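Local coordinates for prolyl endopeptidase (Myxococcus xanthus, PDB 2BKL), which probably acts as a serine protease that cleaves oligopeptides after proline and, less readily, after alanine, at residues L322-I327 against A365-G370; S342-A347 against R355-P360; L560-Y565 against H591-Y596. All coordinates share one frame; numbering follows the deposited sequence.

Overall arrangement
Contacts 1 and 2 lie in the N-terminal beta-propeller, contact 3 in the alpha/beta-hydrolase domain that follows. Along the chain, contact 2 is nested within the loop closed by contact 1, and contact 3 comes later. The centres of the first two are about 10 Å apart, and they touch directly: A365 O is probably hydrogen-bonded to S342 OG. Both involve the four-stranded blade 321-356: contact 2 joins its last two strands, while contact 1 ties its first strand to the start of the next blade. Contact 3 lies across the chain's centre, about 37 and 43 Å away, centre to centre, near the ligand pocket, which residues of both domains line.

Contact 1: residues L322-I327 against A365-G370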
loop_
_atom_site.group_PDB
_atom_site.type_symbol
_atom_site.label_atom_id
_atom_site.label_comp_id
_atom_site.label_asym_id
_atom_site.label_seq_id
_atom_site.Cartn_x
_atom_site.Cartn_y
_atom_site.Cartn_z
ATOM N N LEU A 322 17.051 1.575 -8.714
ATOM C CA LEU A 322 17.444 1.113 -7.399
ATOM C C LEU A 322 16.356 1.487 -6.416
ATOM O O LEU A 322 16.036 2.656 -6.283
ATOM C CB LEU A 322 18.793 1.713 -6.998
ATOM C CG LEU A 322 19.292 1.329 -5.597
ATOM C CD1 LEU A 322 19.396 -0.185 -5.426
ATOM C CD2 LEU A 322 20.597 1.972 -5.273
ATOM N N LEU A 323 15.728 0.486 -5.784
ATOM C CA LEU A 323 14.576 0.714 -4.890
ATOM C C LEU A 323 14.933 0.766 -3.429
ATOM O O LEU A 323 14.316 1.515 -2.679
ATOM C CB LEU A 323 13.521 -0.386 -5.068
ATOM C CG LEU A 323 12.925 -0.628 -6.427
ATOM C CD1 LEU A 323 11.803 -1.681 -6.240
ATOM C CD2 LEU A 323 12.447 0.660 -7.037
ATOM N N SER A 324 15.862 -0.079 -2.985
ATOM C CA SER A 324 16.187 -0.122 -1.566
ATOM C C SER A 324 17.572 -0.698 -1.357
ATOM O O SER A 324 18.126 -1.411 -2.226
ATOM C CB SER A 324 15.190 -0.947 -0.776
ATOM O OG SER A 324 15.312 -2.307 -1.084
ATOM N N VAL A 325 18.099 -0.391 -0.193
ATOM C CA VAL A 325 19.396 -0.852 0.244
ATOM C C VAL A 325 19.228 -1.328 1.649
ATOM O O VAL A 325 18.694 -0.605 2.500
ATOM C CB VAL A 325 20.428 0.284 0.283
ATOM C CG1 VAL A 325 21.736 -0.232 0.833
ATOM C CG2 VAL A 325 20.603 0.871 -1.069
ATOM N N SER A 326 19.730 -2.527 1.911
ATOM C CA SER A 326 19.800 -3.035 3.267
ATOM C C SER A 326 21.215 -3.456 3.598
ATOM O O SER A 326 21.990 -3.845 2.724
ATOM C CB SER A 326 18.851 -4.195 3.480
ATOM O OG SER A 326 19.224 -5.315 2.708
ATOM N N ILE A 327 21.581 -3.329 4.860
ATOM C CA ILE A 327 22.871 -3.795 5.299
ATOM C C ILE A 327 22.661 -5.115 6.012
ATOM O O ILE A 327 22.009 -5.177 7.065
ATOM C CB ILE A 327 23.527 -2.783 6.252
ATOM C CG1 ILE A 327 23.585 -1.389 5.616
ATOM C CG2 ILE A 327 24.903 -3.285 6.651
ATOM C CD1 ILE A 327 24.140 -0.299 6.539
ATOM N N ALA A 365 10.889 -10.544 -6.315
ATOM C CA ALA A 365 11.732 -10.875 -5.168
ATOM C C ALA A 365 11.890 -9.687 -4.261
ATOM O O ALA A 365 12.133 -8.576 -4.749
ATOM C CB ALA A 365 13.079 -11.352 -5.626
ATOM N N SER A 366 11.823 -9.890 -2.939
ATOM C CA SER A 366 12.144 -8.850 -1.988
ATOM C C SER A 366 13.656 -8.660 -1.904
ATOM O O SER A 366 14.433 -9.518 -2.331
ATOM C CB SER A 366 11.607 -9.194 -0.598
ATOM O OG SER A 366 12.400 -10.228 0.002
ATOM N N ASN A 367 14.069 -7.559 -1.292
ATOM C CA ASN A 367 15.456 -7.406 -0.913
ATOM C C ASN A 367 15.769 -8.419 0.175
ATOM O O ASN A 367 14.870 -8.973 0.816
ATOM C CB ASN A 367 15.743 -5.973 -0.466
ATOM C CG ASN A 367 17.205 -5.585 -0.626
ATOM O OD1 ASN A 367 17.990 -6.342 -1.125
ATOM N ND2 ASN A 367 17.539 -4.361 -0.259
ATOM N N LEU A 368 17.041 -8.668 0.394
ATOM C CA LEU A 368 17.448 -9.488 1.510
ATOM C C LEU A 368 17.095 -8.817 2.823
ATOM O O LEU A 368 17.199 -7.595 2.971
ATOM C CB LEU A 368 18.931 -9.767 1.456
ATOM C CG LEU A 368 19.440 -10.625 0.311
ATOM C CD1 LEU A 368 20.954 -10.786 0.419
ATOM C CD2 LEU A 368 18.751 -11.970 0.295
ATOM N N MET A 369 16.613 -9.649 3.748
ATOM C CA MET A 369 16.151 -9.239 5.054
ATOM C C MET A 369 16.952 -9.976 6.116
ATOM O O MET A 369 17.053 -11.198 6.093
ATOM C CB MET A 369 14.677 -9.576 5.221
ATOM C CG MET A 369 13.784 -8.777 4.292
ATOM S SD MET A 369 12.122 -9.375 4.436
ATOM C CE MET A 369 12.171 -10.606 3.288
ATOM N N GLY A 370 17.458 -9.232 7.076
ATOM C CA GLY A 370 18.238 -9.787 8.150
ATOM C C GLY A 370 18.775 -8.688 9.018
ATOM O O GLY A 370 18.081 -7.716 9.309
HETATM O O HOH W 1 19.465 -4.979 7.959
#
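Between S324 and N367 the backbones stay 7.3 Å apart, CA to CA, and S326 and L368 are similarly spaced, too far for direct pairing of a strand with an irregular loop, so side chains bridge the gap. N367 does most of the bridging. Its CG is anti to the backbone N (chi1 -155°), which brings that atom toward S326. The amide nitrogen lies between two serine hydroxyls of the strand: N367 ND2 is 3.1 Å from S324 OG in a weak, bent hydrogen bond, and is near S326 OG without bonding to it. S326 in turn donates through OG to L368 O at 3.1 Å, tilted 31° from the carbonyl plane. The other end of the amide is held too: N367 OD1 accepts a weak bond from L368 N and is hydrogen-bonded to S333 OG, which would probably disfavour a flipped amide. S324 OG has a stronger partner in E335 OE1. Further along, a water gives a hydrogen bond to I327 O at 2.7 Å and a weak, longer one to G370 O.

L323 and S324 form a classic beta bulge opposite E335. V325 turns the other way, onto L287 of strand 283-288 in the preceding blade, while L368 packs on A377 and Y379 of strand 376-383. The polar seam therefore lies where the first strand of one propeller blade, paired with strand 331-338, meets the loop that follows the first strand of the next.

Contact 2: residues S342-A347 against R355-P360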
loop_
_atom_site.group_PDB
_atom_site.type_symbol
_atom_site.label_atom_id
_atom_site.label_comp_id
_atom_site.label_asym_id
_atom_site.label_seq_id
_atom_site.Cartn_x
_atom_site.Cartn_y
_atom_site.Cartn_z
ATOM N N SER A 342 12.199 -7.513 -10.356
ATOM C CA SER A 342 13.302 -7.206 -9.471
ATOM C C SER A 342 14.498 -8.143 -9.633
ATOM O O SER A 342 14.390 -9.293 -10.062
ATOM C CB SER A 342 12.870 -7.100 -8.034
ATOM O OG SER A 342 12.478 -8.352 -7.587
ATOM N N GLU A 343 15.645 -7.570 -9.305
ATOM C CA GLU A 343 16.926 -8.248 -9.249
ATOM C C GLU A 343 17.602 -7.784 -7.978
ATOM O O GLU A 343 17.527 -6.608 -7.625
ATOM C CB GLU A 343 17.790 -7.886 -10.465
ATOM C CG GLU A 343 19.206 -8.455 -10.419
ATOM C CD GLU A 343 19.903 -8.463 -11.751
ATOM O OE1 GLU A 343 19.665 -9.413 -12.529
ATOM O OE2 GLU A 343 20.705 -7.536 -12.010
ATOM N N VAL A 344 18.247 -8.698 -7.272
ATOM C CA VAL A 344 18.888 -8.381 -6.013
ATOM C C VAL A 344 20.389 -8.617 -6.152
ATOM O O VAL A 344 20.839 -9.663 -6.595
ATOM C CB VAL A 344 18.283 -9.199 -4.863
ATOM C CG1 VAL A 344 19.006 -8.870 -3.545
ATOM C CG2 VAL A 344 16.780 -8.891 -4.752
ATOM N N ARG A 345 21.171 -7.601 -5.781
ATOM C CA ARG A 345 22.631 -7.622 -5.921
ATOM C C ARG A 345 23.294 -7.374 -4.571
ATOM O O ARG A 345 22.878 -6.491 -3.797
ATOM C CB ARG A 345 23.065 -6.545 -6.909
ATOM C CG ARG A 345 22.472 -6.696 -8.301
ATOM C CD ARG A 345 23.014 -5.678 -9.274
ATOM N NE ARG A 345 22.224 -5.642 -10.498
ATOM C CZ ARG A 345 22.190 -4.620 -11.348
ATOM N NH1 ARG A 345 22.884 -3.519 -11.131
ATOM N NH2 ARG A 345 21.429 -4.700 -12.433
ATOM N N VAL A 346 24.289 -8.190 -4.259
ATOM C CA VAL A 346 25.071 -8.073 -3.037
ATOM C C VAL A 346 26.371 -7.376 -3.396
ATOM O O VAL A 346 27.013 -7.740 -4.375
ATOM C CB VAL A 346 25.347 -9.454 -2.400
ATOM C CG1 VAL A 346 26.259 -9.337 -1.163
ATOM C CG2 VAL A 346 24.033 -10.087 -2.018
ATOM N N ALA A 347 26.710 -6.361 -2.630
ATOM C CA ALA A 347 27.953 -5.592 -2.798
ATOM C C ALA A 347 28.665 -5.450 -1.461
ATOM O O ALA A 347 28.045 -5.582 -0.405
ATOM C CB ALA A 347 27.659 -4.208 -3.361
ATOM N N ARG A 355 27.949 -10.452 -5.895
ATOM C CA ARG A 355 27.184 -11.366 -6.716
ATOM C C ARG A 355 25.768 -10.872 -6.914
ATOM O O ARG A 355 25.327 -9.973 -6.221
ATOM C CB ARG A 355 27.173 -12.753 -6.085
ATOM C CG ARG A 355 26.174 -12.948 -4.968
ATOM C CD ARG A 355 26.322 -14.290 -4.312
ATOM N NE ARG A 355 27.484 -14.324 -3.433
ATOM C CZ ARG A 355 27.498 -13.934 -2.176
ATOM N NH1 ARG A 355 26.389 -13.523 -1.589
ATOM N NH2 ARG A 355 28.626 -14.010 -1.492
ATOM N N THR A 356 25.065 -11.470 -7.864
ATOM C CA THR A 356 23.640 -11.299 -8.062
ATOM C C THR A 356 22.949 -12.528 -7.520
ATOM O O THR A 356 23.362 -13.668 -7.769
ATOM C CB THR A 356 23.354 -11.120 -9.565
ATOM O OG1 THR A 356 23.919 -9.867 -10.007
ATOM C CG2 THR A 356 21.873 -10.976 -9.843
ATOM N N VAL A 357 21.905 -12.295 -6.737
ATOM C CA VAL A 357 21.092 -13.369 -6.216
ATOM C C VAL A 357 20.397 -14.091 -7.358
ATOM O O VAL A 357 19.753 -13.473 -8.205
ATOM C CB VAL A 357 20.069 -12.861 -5.188
ATOM C CG1 VAL A 357 19.266 -14.034 -4.621
ATOM C CG2 VAL A 357 20.748 -12.159 -4.069
ATOM N N GLN A 358 20.553 -15.411 -7.428
ATOM C CA GLN A 358 19.945 -16.191 -8.490
ATOM C C GLN A 358 18.559 -16.625 -8.083
ATOM O O GLN A 358 18.368 -17.428 -7.171
ATOM C CB GLN A 358 20.816 -17.404 -8.809
ATOM C CG GLN A 358 22.239 -17.024 -9.221
ATOM C CD GLN A 358 22.308 -16.184 -10.480
ATOM O OE1 GLN A 358 21.828 -16.606 -11.550
ATOM N NE2 GLN A 358 22.924 -15.013 -10.390
ATOM N N LEU A 359 17.575 -16.054 -8.769
ATOM C CA LEU A 359 16.184 -16.251 -8.411
ATOM C C LEU A 359 15.665 -17.541 -9.035
ATOM O O LEU A 359 16.157 -17.999 -10.079
ATOM C CB LEU A 359 15.346 -15.074 -8.893
ATOM C CG LEU A 359 15.840 -13.723 -8.385
ATOM C CD1 LEU A 359 15.003 -12.586 -8.984
ATOM C CD2 LEU A 359 15.853 -13.634 -6.883
ATOM N N PRO A 360 14.632 -18.098 -8.438
ATOM C CA PRO A 360 14.075 -19.359 -8.951
ATOM C C PRO A 360 13.378 -19.246 -10.313
ATOM O O PRO A 360 13.191 -20.257 -10.996
ATOM C CB PRO A 360 13.081 -19.785 -7.861
ATOM C CG PRO A 360 13.026 -18.760 -6.875
ATOM C CD PRO A 360 13.967 -17.641 -7.214
HETATM O O HOH W 2 18.334 -11.228 -8.481
#
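R345 and T356 mark an antiparallel hairpin pairing at the outer side of a propeller blade, where strand 341-348 meets the short last strand, 353-356, before the chain crosses to the next blade. They form a non-hydrogen-bonded pair with CA atoms 4.4 Å apart; V346 and R355 form the hydrogen-bonded pair. V346 N donates to R355 O at 2.8 Å, R355 N returns a longer bond to V346 O, and V357 N reaches V344 O at 2.8 Å. Beyond this a water takes over, accepting from V344 N and donating to V357 O.

On one face V344 CG1 lies 3.8 Å from V357 CG2. V346 and R355, on this face too, run side by side, pointing the same way, V346 CG2 being 4.2 Å from R355 NH1. On the face of R345 and T356, E343 crosses T356 at about a right angle, its CG, anti to the backbone N (chi1 175°), resting 3.7 Å from T356 CG2. R345 grips E343 side-on: NE and NH2 both donate to OE2, close to the guanidinium plane. An alanine in place of E343 would probably leave R345 NE without its carboxylate partner and the guanidinium, still bound to D317 and in cation-pi contact with Y336, freer to turn.

Neither face is purely apolar: the valines share theirs with R355, bound to V395 O, while R345, shared by E343 and D317, is likely to offset part of their charge.

Contact 3: residues L560-Y565 against H591-Y596; sequences LDMVRY and HAYSPY
L560 and P595 meet at about a right angle, L560 CD2 resting 3.9 Å from P595 CB, where a loop passes the end of helix 584-593. The next two residues of the loop point to opposite sides of its backbone, D561 with Y596 on one and M562 with Y593 on the other. D561 and Y596 cross obliquely, the carboxylate and ring planes 26° apart, with D561 OD2 3.8 Å from Y596 CD2. This oxygen also forms a salt bridge with K626, so the ring lies beside an ion pair. M562 curls toward Y593, its CG 3.9 Å from Y593 CE1 and its CE near the tyrosine hydroxyl. V563 CG2 approaches H591 CD2 at 4.0 Å.

Two polar links fix the register of these pairs. Y596 N donates to L560 O at 3.0 Å, nearly straight at the hydrogen (167°), though it comes from above the carbonyl plane. S594, with OG anti to its backbone N (chi1 177°), places that oxygen 2.9 Å from M562 N, which donates to it; the same hydroxyl is hydrogen-bonded to H597 ND1. Thus a buried serine supplies a partner for an amide of an irregular loop. The loop also braces itself, since D561 OD1 accepts weak bonds from V563 N and R564 N, the first of them as in an Asx turn.

L537 of helix 534-545 touches M562, Y593 and P595, and Y578, a residue of the ligand pocket, touches M562 and Y593. That helix follows S533 on what looks like a nucleophile elbow, and L559, next to L560 in the same loop, lines the pocket as well. M562 is about 8 Å from the bound ligand, consistent with a place in the second shell of an alpha/beta-hydrolase active site.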
loop_
_atom_site.group_PDB
_atom_site.type_symbol
_atom_site.label_atom_id
_atom_site.label_comp_id
_atom_site.label_asym_id
_atom_site.label_seq_id
_atom_site.Cartn_x
_atom_site.Cartn_y
_atom_site.Cartn_z
ATOM N N LEU A 560 -12.524 10.507 -5.158
ATOM C CA LEU A 560 -13.295 10.853 -6.357
ATOM C C LEU A 560 -13.701 12.320 -6.466
ATOM O O LEU A 560 -13.885 12.790 -7.578
ATOM C CB LEU A 560 -14.517 9.926 -6.540
ATOM C CG LEU A 560 -14.206 8.448 -6.674
ATOM C CD1 LEU A 560 -15.396 7.564 -6.412
ATOM C CD2 LEU A 560 -13.607 8.124 -8.001
ATOM N N ASP A 561 -13.904 13.031 -5.343
ATOM C CA ASP A 561 -14.084 14.491 -5.383
ATOM C C ASP A 561 -12.730 15.120 -5.094
ATOM O O ASP A 561 -12.293 15.214 -3.932
ATOM C CB ASP A 561 -15.139 14.969 -4.379
ATOM C CG ASP A 561 -15.334 16.451 -4.388
ATOM O OD1 ASP A 561 -14.463 17.181 -4.924
ATOM O OD2 ASP A 561 -16.364 16.967 -3.844
ATOM N N MET A 562 -12.020 15.479 -6.155
ATOM C CA MET A 562 -10.642 15.949 -6.012
ATOM C C MET A 562 -10.571 17.445 -5.741
ATOM O O MET A 562 -9.513 17.973 -5.486
ATOM C CB MET A 562 -9.808 15.565 -7.233
ATOM C CG MET A 562 -9.727 14.069 -7.402
ATOM S SD MET A 562 -8.953 13.208 -6.009
ATOM C CE MET A 562 -7.344 13.850 -6.034
ATOM N N VAL A 563 -11.713 18.128 -5.793
ATOM C CA VAL A 563 -11.797 19.525 -5.399
ATOM C C VAL A 563 -11.867 19.645 -3.879
ATOM O O VAL A 563 -11.454 20.657 -3.315
ATOM C CB VAL A 563 -13.004 20.196 -6.096
ATOM C CG1 VAL A 563 -13.201 21.625 -5.615
ATOM C CG2 VAL A 563 -12.824 20.147 -7.613
ATOM N N ARG A 564 -12.395 18.622 -3.208
ATOM C CA ARG A 564 -12.595 18.672 -1.762
ATOM C C ARG A 564 -11.828 17.602 -0.958
ATOM O O ARG A 564 -11.913 17.552 0.254
ATOM C CB ARG A 564 -14.074 18.576 -1.413
ATOM C CG ARG A 564 -14.877 19.747 -1.906
ATOM C CD ARG A 564 -16.357 19.681 -1.653
ATOM N NE ARG A 564 -16.745 19.554 -0.258
ATOM C CZ ARG A 564 -16.768 20.561 0.631
ATOM N NH1 ARG A 564 -16.315 21.774 0.311
ATOM N NH2 ARG A 564 -17.227 20.320 1.859
ATOM N N TYR A 565 -11.046 16.756 -1.615
ATOM C CA TYR A 565 -10.433 15.619 -0.897
ATOM C C TYR A 565 -9.546 16.045 0.290
ATOM O O TYR A 565 -9.442 15.313 1.262
ATOM C CB TYR A 565 -9.649 14.707 -1.855
ATOM C CG TYR A 565 -8.233 15.174 -2.063
ATOM C CD1 TYR A 565 -7.920 16.144 -3.014
ATOM C CD2 TYR A 565 -7.196 14.726 -1.232
ATOM C CE1 TYR A 565 -6.612 16.619 -3.169
ATOM C CE2 TYR A 565 -5.878 15.216 -1.379
ATOM C CZ TYR A 565 -5.599 16.145 -2.326
ATOM O OH TYR A 565 -4.326 16.616 -2.429
ATOM N N HIS A 591 -9.758 19.975 -11.044
ATOM C CA HIS A 591 -11.122 20.091 -11.507
ATOM C C HIS A 591 -11.263 19.450 -12.866
ATOM O O HIS A 591 -12.299 18.874 -13.149
ATOM C CB HIS A 591 -11.563 21.557 -11.516
ATOM C CG HIS A 591 -13.037 21.754 -11.712
ATOM N ND1 HIS A 591 -13.551 22.863 -12.347
ATOM C CD2 HIS A 591 -14.101 21.014 -11.320
ATOM C CE1 HIS A 591 -14.868 22.782 -12.372
ATOM N NE2 HIS A 591 -15.235 21.684 -11.734
ATOM N N ALA A 592 -10.199 19.458 -13.683
ATOM C CA ALA A 592 -10.278 18.903 -15.017
ATOM C C ALA A 592 -10.471 17.393 -15.020
ATOM O O ALA A 592 -11.051 16.862 -15.954
ATOM C CB ALA A 592 -9.062 19.281 -15.797
ATOM N N TYR A 593 -9.970 16.705 -14.000
ATOM C CA TYR A 593 -10.146 15.244 -13.931
ATOM C C TYR A 593 -11.018 14.668 -12.809
ATOM O O TYR A 593 -11.368 13.504 -12.885
ATOM C CB TYR A 593 -8.803 14.503 -13.974
ATOM C CG TYR A 593 -7.894 14.608 -12.740
ATOM C CD1 TYR A 593 -8.169 13.877 -11.587
ATOM C CD2 TYR A 593 -6.727 15.361 -12.758
ATOM C CE1 TYR A 593 -7.319 13.909 -10.498
ATOM C CE2 TYR A 593 -5.884 15.412 -11.684
ATOM C CZ TYR A 593 -6.167 14.680 -10.548
ATOM O OH TYR A 593 -5.296 14.699 -9.477
ATOM N N SER A 594 -11.337 15.470 -11.794
ATOM C CA SER A 594 -12.106 15.080 -10.582
ATOM C C SER A 594 -13.326 14.254 -10.997
ATOM O O SER A 594 -14.238 14.791 -11.632
ATOM C CB SER A 594 -12.545 16.337 -9.863
ATOM O OG SER A 594 -13.343 16.023 -8.723
ATOM N N PRO A 595 -13.323 12.946 -10.808
ATOM C CA PRO A 595 -14.389 12.123 -11.396
ATOM C C PRO A 595 -15.803 12.546 -11.004
ATOM O O PRO A 595 -16.718 12.487 -11.820
ATOM C CB PRO A 595 -14.037 10.707 -10.900
ATOM C CG PRO A 595 -12.553 10.766 -10.829
ATOM C CD PRO A 595 -12.226 12.116 -10.261
ATOM N N TYR A 596 -15.989 12.944 -9.754
ATOM C CA TYR A 596 -17.297 13.349 -9.251
ATOM C C TYR A 596 -17.880 14.504 -10.046
ATOM O O TYR A 596 -19.094 14.610 -10.148
ATOM C CB TYR A 596 -17.180 13.724 -7.787
ATOM C CG TYR A 596 -18.414 14.345 -7.185
ATOM C CD1 TYR A 596 -19.596 13.641 -7.072
ATOM C CD2 TYR A 596 -18.386 15.640 -6.722
ATOM C CE1 TYR A 596 -20.723 14.203 -6.504
ATOM C CE2 TYR A 596 -19.527 16.227 -6.158
ATOM C CZ TYR A 596 -20.668 15.488 -6.044
ATOM O OH TYR A 596 -21.724 16.119 -5.420
#